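Local atomic coordinates of short chain dehydrogenase (Mycobacterium smegmatis, PDB entry 3UCX), a protein that probably works as an oxidoreductase of the short-chain dehydrogenase family, using a nicotinamide cofactor held by a Rossmann fold. Residues A[69-78]-A[118-127]; A[188-198]-A[229-239]. All coordinates share one frame; numbering follows the deposited sequence.

Contact 1 (A[69-78]-A[118-127]); sequences ITDDAQVAHL and ELTVFGALRL
Arg126 and Asp72 form the salt bridge that pins the start of helix 72-78 to helix 118-127. Arg126 NE gives its hydrogen to Asp72 OD1 at 2.6 Å; the oxygen lies in the guanidinium plane, but the donor stands 42° above the carboxylate plane, the two planes being 55° apart. A bend at chi3 (-104°) in the long arginine chain folds its head back over the loop, where NH1 reaches a lone pair of Ile69 O at 3.1 Å. Thr70 O lies over one guanidinium face without being hydrogen-bonded to it, while Ile69 O is met near the edge. Glu118 OE2 is a long partner of Arg126 NH2 at 3.9 Å; water 1 links it to Thr70 O, and its stronger salt bridge is to Arg114 of the second subunit. Phe110 of that subunit makes a cation-pi contact with Arg126.

Beside this polar cluster, Ile69 lies against Gly123, its CD1 3.8 Å from Gly123 CA, a fit that a bare glycine backbone permits. Ile69 CG1 meets Leu119 CD1 at 3.8 Å, the branched chains crossing nearly at right angles. Leu78 CD2 touches Leu127 CD1 at 3.6 Å, while Val75 CG2 touches both Leu127 CD2 and Arg126 CD, at 3.9 Å each. Asp71 N-caps its helix by accepting from Gln74 N. Such packing of neighbouring helices on one side of the parallel sheet is characteristic of the Rossmann fold.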
# COMPACT_ATOMS: atom_id res chain seq x y z
N ILE A 69 17.19 22.62 -14.56
CA ILE A 69 17.62 21.27 -14.18
C ILE A 69 17.25 20.25 -15.27
O ILE A 69 17.62 19.08 -15.16
CB ILE A 69 17.09 20.82 -12.79
CG1 ILE A 69 15.55 20.74 -12.77
CG2 ILE A 69 17.62 21.73 -11.69
CD1 ILE A 69 14.98 20.10 -11.50
N THR A 70 16.55 20.70 -16.31
CA THR A 70 16.33 19.87 -17.50
C THR A 70 17.52 19.90 -18.46
O THR A 70 17.49 19.19 -19.46
CB THR A 70 15.03 20.22 -18.27
OG1 THR A 70 15.19 21.47 -18.97
CG2 THR A 70 13.83 20.29 -17.34
N ASP A 71 18.56 20.68 -18.17
CA ASP A 71 19.70 20.81 -19.08
C ASP A 71 20.99 20.25 -18.48
O ASP A 71 21.43 20.72 -17.43
CB ASP A 71 19.93 22.28 -19.44
CG ASP A 71 21.10 22.45 -20.39
OD1 ASP A 71 20.90 22.23 -21.60
OD2 ASP A 71 22.21 22.74 -19.93
N ASP A 72 21.63 19.31 -19.17
CA ASP A 72 22.85 18.66 -18.68
C ASP A 72 23.94 19.66 -18.34
O ASP A 72 24.52 19.59 -17.26
CB ASP A 72 23.41 17.67 -19.70
CG ASP A 72 22.61 16.38 -19.78
OD1 ASP A 72 21.99 15.95 -18.78
OD2 ASP A 72 22.62 15.76 -20.86
N ALA A 73 24.23 20.59 -19.26
CA ALA A 73 25.32 21.56 -19.04
C ALA A 73 25.04 22.44 -17.83
O ALA A 73 25.92 22.70 -17.02
CB ALA A 73 25.53 22.44 -20.28
N GLN A 74 23.80 22.90 -17.68
CA GLN A 74 23.46 23.73 -16.54
C GLN A 74 23.53 23.00 -15.19
O GLN A 74 23.96 23.58 -14.21
CB GLN A 74 22.09 24.37 -16.74
CG GLN A 74 22.08 25.35 -17.88
CD GLN A 74 20.90 26.27 -17.87
OE1 GLN A 74 20.43 26.69 -16.81
NE2 GLN A 74 20.39 26.59 -19.06
N VAL A 75 23.12 21.73 -15.14
CA VAL A 75 23.32 20.96 -13.90
C VAL A 75 24.80 20.73 -13.65
O VAL A 75 25.24 20.79 -12.50
CB VAL A 75 22.52 19.62 -13.88
CG1 VAL A 75 22.93 18.77 -12.69
CG2 VAL A 75 21.03 19.90 -13.83
N ALA A 76 25.60 20.51 -14.70
CA ALA A 76 27.04 20.34 -14.53
C ALA A 76 27.65 21.60 -13.95
O ALA A 76 28.51 21.54 -13.06
CB ALA A 76 27.72 19.95 -15.84
N HIS A 77 27.20 22.75 -14.45
CA HIS A 77 27.65 24.04 -13.93
C HIS A 77 27.28 24.22 -12.47
O HIS A 77 28.11 24.64 -11.67
CB HIS A 77 27.11 25.19 -14.79
CG HIS A 77 27.45 26.57 -14.27
ND1 HIS A 77 28.70 27.07 -14.31
CD2 HIS A 77 26.64 27.57 -13.71
CE1 HIS A 77 28.71 28.32 -13.79
NE2 HIS A 77 27.45 28.62 -13.43
N LEU A 78 26.03 23.92 -12.10
CA LEU A 78 25.62 23.97 -10.67
C LEU A 78 26.52 23.12 -9.76
O LEU A 78 26.94 23.57 -8.70
CB LEU A 78 24.17 23.50 -10.52
CG LEU A 78 23.61 23.33 -9.11
CD1 LEU A 78 23.52 24.67 -8.39
CD2 LEU A 78 22.23 22.64 -9.18
N GLU A 118 9.73 15.59 -17.54
CA GLU A 118 11.06 16.17 -17.72
C GLU A 118 11.56 16.94 -16.51
O GLU A 118 12.72 16.78 -16.12
CB GLU A 118 11.11 17.04 -18.97
CG GLU A 118 12.50 17.21 -19.51
CD GLU A 118 13.15 15.93 -20.03
OE1 GLU A 118 12.49 15.02 -20.58
OE2 GLU A 118 14.38 15.83 -19.89
N LEU A 119 10.69 17.76 -15.92
CA LEU A 119 11.07 18.58 -14.80
C LEU A 119 11.05 17.78 -13.49
O LEU A 119 12.04 17.72 -12.78
CB LEU A 119 10.14 19.79 -14.69
CG LEU A 119 10.53 20.81 -13.62
CD1 LEU A 119 11.97 21.28 -13.81
CD2 LEU A 119 9.55 21.99 -13.64
N THR A 120 9.92 17.13 -13.21
CA THR A 120 9.67 16.46 -11.93
C THR A 120 10.49 15.18 -11.74
O THR A 120 10.91 14.85 -10.62
CB THR A 120 8.18 16.12 -11.83
OG1 THR A 120 7.44 17.34 -11.74
CG2 THR A 120 7.85 15.21 -10.62
N VAL A 121 10.70 14.45 -12.82
CA VAL A 121 11.37 13.16 -12.74
C VAL A 121 12.82 13.29 -13.22
O VAL A 121 13.78 13.08 -12.45
CB VAL A 121 10.63 12.07 -13.54
CG1 VAL A 121 11.35 10.73 -13.39
CG2 VAL A 121 9.16 11.96 -13.10
N PHE A 122 13.00 13.61 -14.49
CA PHE A 122 14.35 13.62 -15.05
C PHE A 122 15.23 14.71 -14.51
O PHE A 122 16.43 14.51 -14.33
CB PHE A 122 14.33 13.60 -16.58
CG PHE A 122 13.68 12.37 -17.15
CD1 PHE A 122 13.95 11.11 -16.65
CD2 PHE A 122 12.77 12.47 -18.19
CE1 PHE A 122 13.32 9.97 -17.18
CE2 PHE A 122 12.15 11.35 -18.73
CZ PHE A 122 12.42 10.10 -18.23
N GLY A 123 14.63 15.87 -14.22
CA GLY A 123 15.34 16.96 -13.55
C GLY A 123 15.88 16.56 -12.19
O GLY A 123 17.06 16.80 -11.88
N ALA A 124 15.03 15.95 -11.37
CA ALA A 124 15.44 15.46 -10.06
C ALA A 124 16.54 14.41 -10.21
O ALA A 124 17.53 14.44 -9.45
CB ALA A 124 14.24 14.89 -9.27
N LEU A 125 16.40 13.51 -11.19
CA LEU A 125 17.42 12.45 -11.39
C LEU A 125 18.76 13.10 -11.78
O LEU A 125 19.82 12.75 -11.24
CB LEU A 125 17.00 11.48 -12.48
CG LEU A 125 17.92 10.27 -12.74
CD1 LEU A 125 18.21 9.51 -11.44
CD2 LEU A 125 17.32 9.36 -13.81
N ARG A 126 18.71 14.04 -12.71
CA ARG A 126 19.92 14.75 -13.15
C ARG A 126 20.65 15.39 -11.98
O ARG A 126 21.87 15.26 -11.86
CB ARG A 126 19.55 15.81 -14.20
CG ARG A 126 20.58 15.99 -15.28
CD ARG A 126 20.17 17.05 -16.32
NE ARG A 126 19.72 16.44 -17.57
CZ ARG A 126 18.45 16.28 -17.94
NH1 ARG A 126 17.46 16.70 -17.17
NH2 ARG A 126 18.18 15.71 -19.11
N LEU A 127 19.91 16.05 -11.10
CA LEU A 127 20.48 16.63 -9.87
C LEU A 127 21.12 15.62 -8.97
O LEU A 127 22.23 15.82 -8.49
CB LEU A 127 19.41 17.34 -9.04
CG LEU A 127 19.37 18.85 -9.10
CD1 LEU A 127 20.73 19.44 -8.71
CD2 LEU A 127 19.01 19.15 -10.54
O HOH W 1 16.47 17.17 -20.57

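Contact 2 (A[188-198]-A[229-239]); sequences VLPGYIWGGTL and LPTEDEVASAI
The loop after strand 184-190 of this Rossmann fold is fastened to the start of helix 232-243 by a single beta bridge, Trp194 with Thr231. Trp194 N donates almost straight to Pro230 O (2.8 Å, 177°), and Glu232 N returns a bond to Trp194 O at 3.1 Å. Thr231 suits the N-cap: its hydroxyl, between backbone N and carbonyl carbon (chi1 66°), accepts from Glu234 N, while Glu234 OE1 accepts from Thr231 N, completing a capping box. On an extended chain, Glu232 OE2 takes hydrogens from water 2 and water 3, which accept from Leu198 N and Thr197 N; its OE1 is hydrogen-bonded to Thr26 OG1.

Beta-branched Val188, Ile193, Val235 and Ile239 make up much of the apolar side, with Pro190 and Ala238. Ile193 CG2, anti to its own N, rests 3.6 Å from Glu232 CG, and Val235 CG2 meets Pro190 CB at 3.9 Å. Val188 CG2 touches Ile239 CG1 at 3.8 Å, their chains nearly perpendicular. Leu229 CD1 touches Tyr192 CB and Leu198 CD2, both on one side of it. Strand 188-190 and helix 232-239 run nearly antiparallel (166°), with strands 141-145 and 254-257 flanking the former and helix 23-33 packing against the latter.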
# COMPACT_ATOMS: atom_id res chain seq x y z
N VAL A 188 9.06 13.28 0.97
CA VAL A 188 8.07 13.93 1.84
C VAL A 188 6.86 14.30 0.94
O VAL A 188 7.03 14.88 -0.15
CB VAL A 188 8.65 15.14 2.58
CG1 VAL A 188 7.55 15.93 3.32
CG2 VAL A 188 9.78 14.73 3.55
N LEU A 189 5.67 13.89 1.38
CA LEU A 189 4.44 13.98 0.57
C LEU A 189 3.44 14.92 1.24
O LEU A 189 2.63 14.49 2.05
CB LEU A 189 3.79 12.61 0.41
CG LEU A 189 4.42 11.65 -0.60
CD1 LEU A 189 5.90 11.42 -0.26
CD2 LEU A 189 3.63 10.34 -0.62
N PRO A 190 3.51 16.20 0.91
CA PRO A 190 2.52 17.12 1.45
C PRO A 190 1.27 17.20 0.58
O PRO A 190 1.34 16.94 -0.64
CB PRO A 190 3.26 18.46 1.41
CG PRO A 190 4.13 18.34 0.20
CD PRO A 190 4.55 16.89 0.12
N GLY A 191 0.15 17.55 1.20
CA GLY A 191 -1.01 18.01 0.44
C GLY A 191 -0.88 19.51 0.22
O GLY A 191 0.20 20.01 -0.10
N TYR A 192 -1.98 20.24 0.43
CA TYR A 192 -1.94 21.69 0.43
C TYR A 192 -1.01 22.15 1.52
O TYR A 192 -0.95 21.53 2.59
CB TYR A 192 -3.32 22.26 0.72
CG TYR A 192 -4.25 22.26 -0.44
CD1 TYR A 192 -4.04 23.08 -1.53
CD2 TYR A 192 -5.38 21.46 -0.43
CE1 TYR A 192 -4.92 23.11 -2.60
CE2 TYR A 192 -6.27 21.47 -1.49
CZ TYR A 192 -6.03 22.29 -2.57
OH TYR A 192 -6.94 22.30 -3.61
N ILE A 193 -0.31 23.24 1.28
CA ILE A 193 0.62 23.76 2.24
C ILE A 193 0.27 25.21 2.54
O ILE A 193 0.41 26.07 1.68
CB ILE A 193 2.08 23.67 1.77
CG1 ILE A 193 2.44 22.24 1.32
CG2 ILE A 193 3.00 24.08 2.91
CD1 ILE A 193 3.88 22.12 0.80
N TRP A 194 -0.14 25.47 3.78
CA TRP A 194 -0.63 26.79 4.15
C TRP A 194 0.48 27.75 4.40
O TRP A 194 1.43 27.47 5.12
CB TRP A 194 -1.54 26.70 5.38
CG TRP A 194 -2.19 28.00 5.75
CD1 TRP A 194 -2.01 28.75 6.91
CD2 TRP A 194 -3.19 28.75 4.96
NE1 TRP A 194 -2.79 29.89 6.89
CE2 TRP A 194 -3.53 29.93 5.75
CE3 TRP A 194 -3.80 28.55 3.73
CZ2 TRP A 194 -4.44 30.88 5.30
CZ3 TRP A 194 -4.72 29.51 3.29
CH2 TRP A 194 -5.04 30.64 4.05
N GLY A 195 0.31 28.93 3.80
CA GLY A 195 1.20 30.05 3.97
C GLY A 195 0.70 31.19 3.10
O GLY A 195 -0.43 31.14 2.58
N GLY A 196 1.54 32.20 2.92
CA GLY A 196 1.14 33.41 2.18
C GLY A 196 0.74 33.10 0.76
O GLY A 196 -0.26 33.60 0.27
N THR A 197 1.50 32.21 0.09
CA THR A 197 1.20 31.86 -1.30
C THR A 197 -0.15 31.15 -1.48
O THR A 197 -0.93 31.50 -2.37
CB THR A 197 2.30 30.97 -1.89
OG1 THR A 197 3.56 31.65 -1.83
CG2 THR A 197 1.99 30.59 -3.33
N LEU A 198 -0.41 30.13 -0.66
CA LEU A 198 -1.68 29.42 -0.76
C LEU A 198 -2.86 30.32 -0.35
O LEU A 198 -3.93 30.22 -0.92
CB LEU A 198 -1.68 28.16 0.10
CG LEU A 198 -2.93 27.28 -0.08
CD1 LEU A 198 -3.10 26.82 -1.53
CD2 LEU A 198 -2.90 26.09 0.87
N LEU A 229 -4.85 22.51 7.56
CA LEU A 229 -3.86 22.20 6.55
C LEU A 229 -2.48 22.31 7.20
O LEU A 229 -2.26 23.17 8.07
CB LEU A 229 -3.97 23.20 5.39
CG LEU A 229 -5.26 23.19 4.58
CD1 LEU A 229 -5.15 24.22 3.46
CD2 LEU A 229 -5.54 21.80 4.00
N PRO A 230 -1.52 21.44 6.79
CA PRO A 230 -0.17 21.65 7.26
C PRO A 230 0.40 22.96 6.75
O PRO A 230 0.03 23.42 5.67
CB PRO A 230 0.60 20.44 6.70
CG PRO A 230 -0.14 20.08 5.49
CD PRO A 230 -1.60 20.37 5.79
N THR A 231 1.25 23.57 7.56
CA THR A 231 1.90 24.84 7.23
C THR A 231 3.23 24.59 6.53
O THR A 231 3.75 23.48 6.57
CB THR A 231 2.21 25.64 8.47
OG1 THR A 231 3.20 24.95 9.25
CG2 THR A 231 0.92 25.92 9.32
N GLU A 232 3.76 25.63 5.90
CA GLU A 232 5.07 25.55 5.27
C GLU A 232 6.10 25.09 6.28
O GLU A 232 6.93 24.21 5.97
CB GLU A 232 5.46 26.90 4.66
CG GLU A 232 4.62 27.26 3.44
CD GLU A 232 5.01 28.57 2.80
OE1 GLU A 232 6.16 29.04 3.02
OE2 GLU A 232 4.18 29.11 2.05
N ASP A 233 6.05 25.64 7.50
CA ASP A 233 6.97 25.18 8.54
C ASP A 233 6.80 23.69 8.86
O ASP A 233 7.78 23.01 9.11
CB ASP A 233 6.89 26.02 9.82
CG ASP A 233 7.78 27.27 9.77
OD1 ASP A 233 8.95 27.20 9.32
OD2 ASP A 233 7.31 28.33 10.20
N GLU A 234 5.57 23.20 8.90
CA GLU A 234 5.36 21.79 9.28
C GLU A 234 5.90 20.85 8.22
O GLU A 234 6.44 19.78 8.53
CB GLU A 234 3.86 21.51 9.57
CG GLU A 234 3.43 22.04 10.94
CD GLU A 234 1.93 22.05 11.18
OE1 GLU A 234 1.16 22.19 10.21
OE2 GLU A 234 1.52 21.92 12.35
N VAL A 235 5.77 21.23 6.96
CA VAL A 235 6.29 20.40 5.87
C VAL A 235 7.82 20.50 5.89
O VAL A 235 8.54 19.47 5.77
CB VAL A 235 5.70 20.80 4.51
CG1 VAL A 235 6.35 19.98 3.37
CG2 VAL A 235 4.18 20.66 4.54
N ALA A 236 8.34 21.72 6.06
CA ALA A 236 9.77 21.93 6.21
C ALA A 236 10.39 21.10 7.34
O ALA A 236 11.49 20.53 7.20
CB ALA A 236 10.08 23.42 6.41
N SER A 237 9.71 21.05 8.49
CA SER A 237 10.21 20.23 9.61
C SER A 237 10.41 18.75 9.23
O SER A 237 11.39 18.12 9.63
CB SER A 237 9.25 20.31 10.80
OG SER A 237 9.26 21.61 11.39
N ALA A 238 9.45 18.20 8.50
CA ALA A 238 9.54 16.81 8.01
C ALA A 238 10.75 16.62 7.09
O ALA A 238 11.46 15.62 7.18
CB ALA A 238 8.27 16.42 7.28
N ILE A 239 10.97 17.58 6.20
CA ILE A 239 12.09 17.53 5.25
C ILE A 239 13.41 17.64 5.99
O ILE A 239 14.36 16.88 5.73
CB ILE A 239 11.97 18.64 4.19
CG1 ILE A 239 10.76 18.38 3.29
CG2 ILE A 239 13.24 18.77 3.36
CD1 ILE A 239 10.34 19.59 2.48
O HOH W 2 1.63 28.53 0.91
O HOH W 3 4.16 31.46 0.86

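Following the chain from the N terminus, contact 1 comes first: the turn and helix after strand 62-66 meet helix 110-130, closing a loop of 39 residues that includes strand 91-94. Contact 2 opens only after contact 1 has closed, joining the end of strand 184-190 and its following loop to helix 232-243 across a 30-residue excursion rich in helix. The two are therefore in series, neither nested nor crossed. Their centres lie 24 Å apart on opposite sides of the chain's centre. Contact 1 joins two helices on one face of the sheet, contact 2 a strand end and a helix; helix 110-130 meets the second subunit and helix 232-243 the third, so they brace helices facing different neighbours.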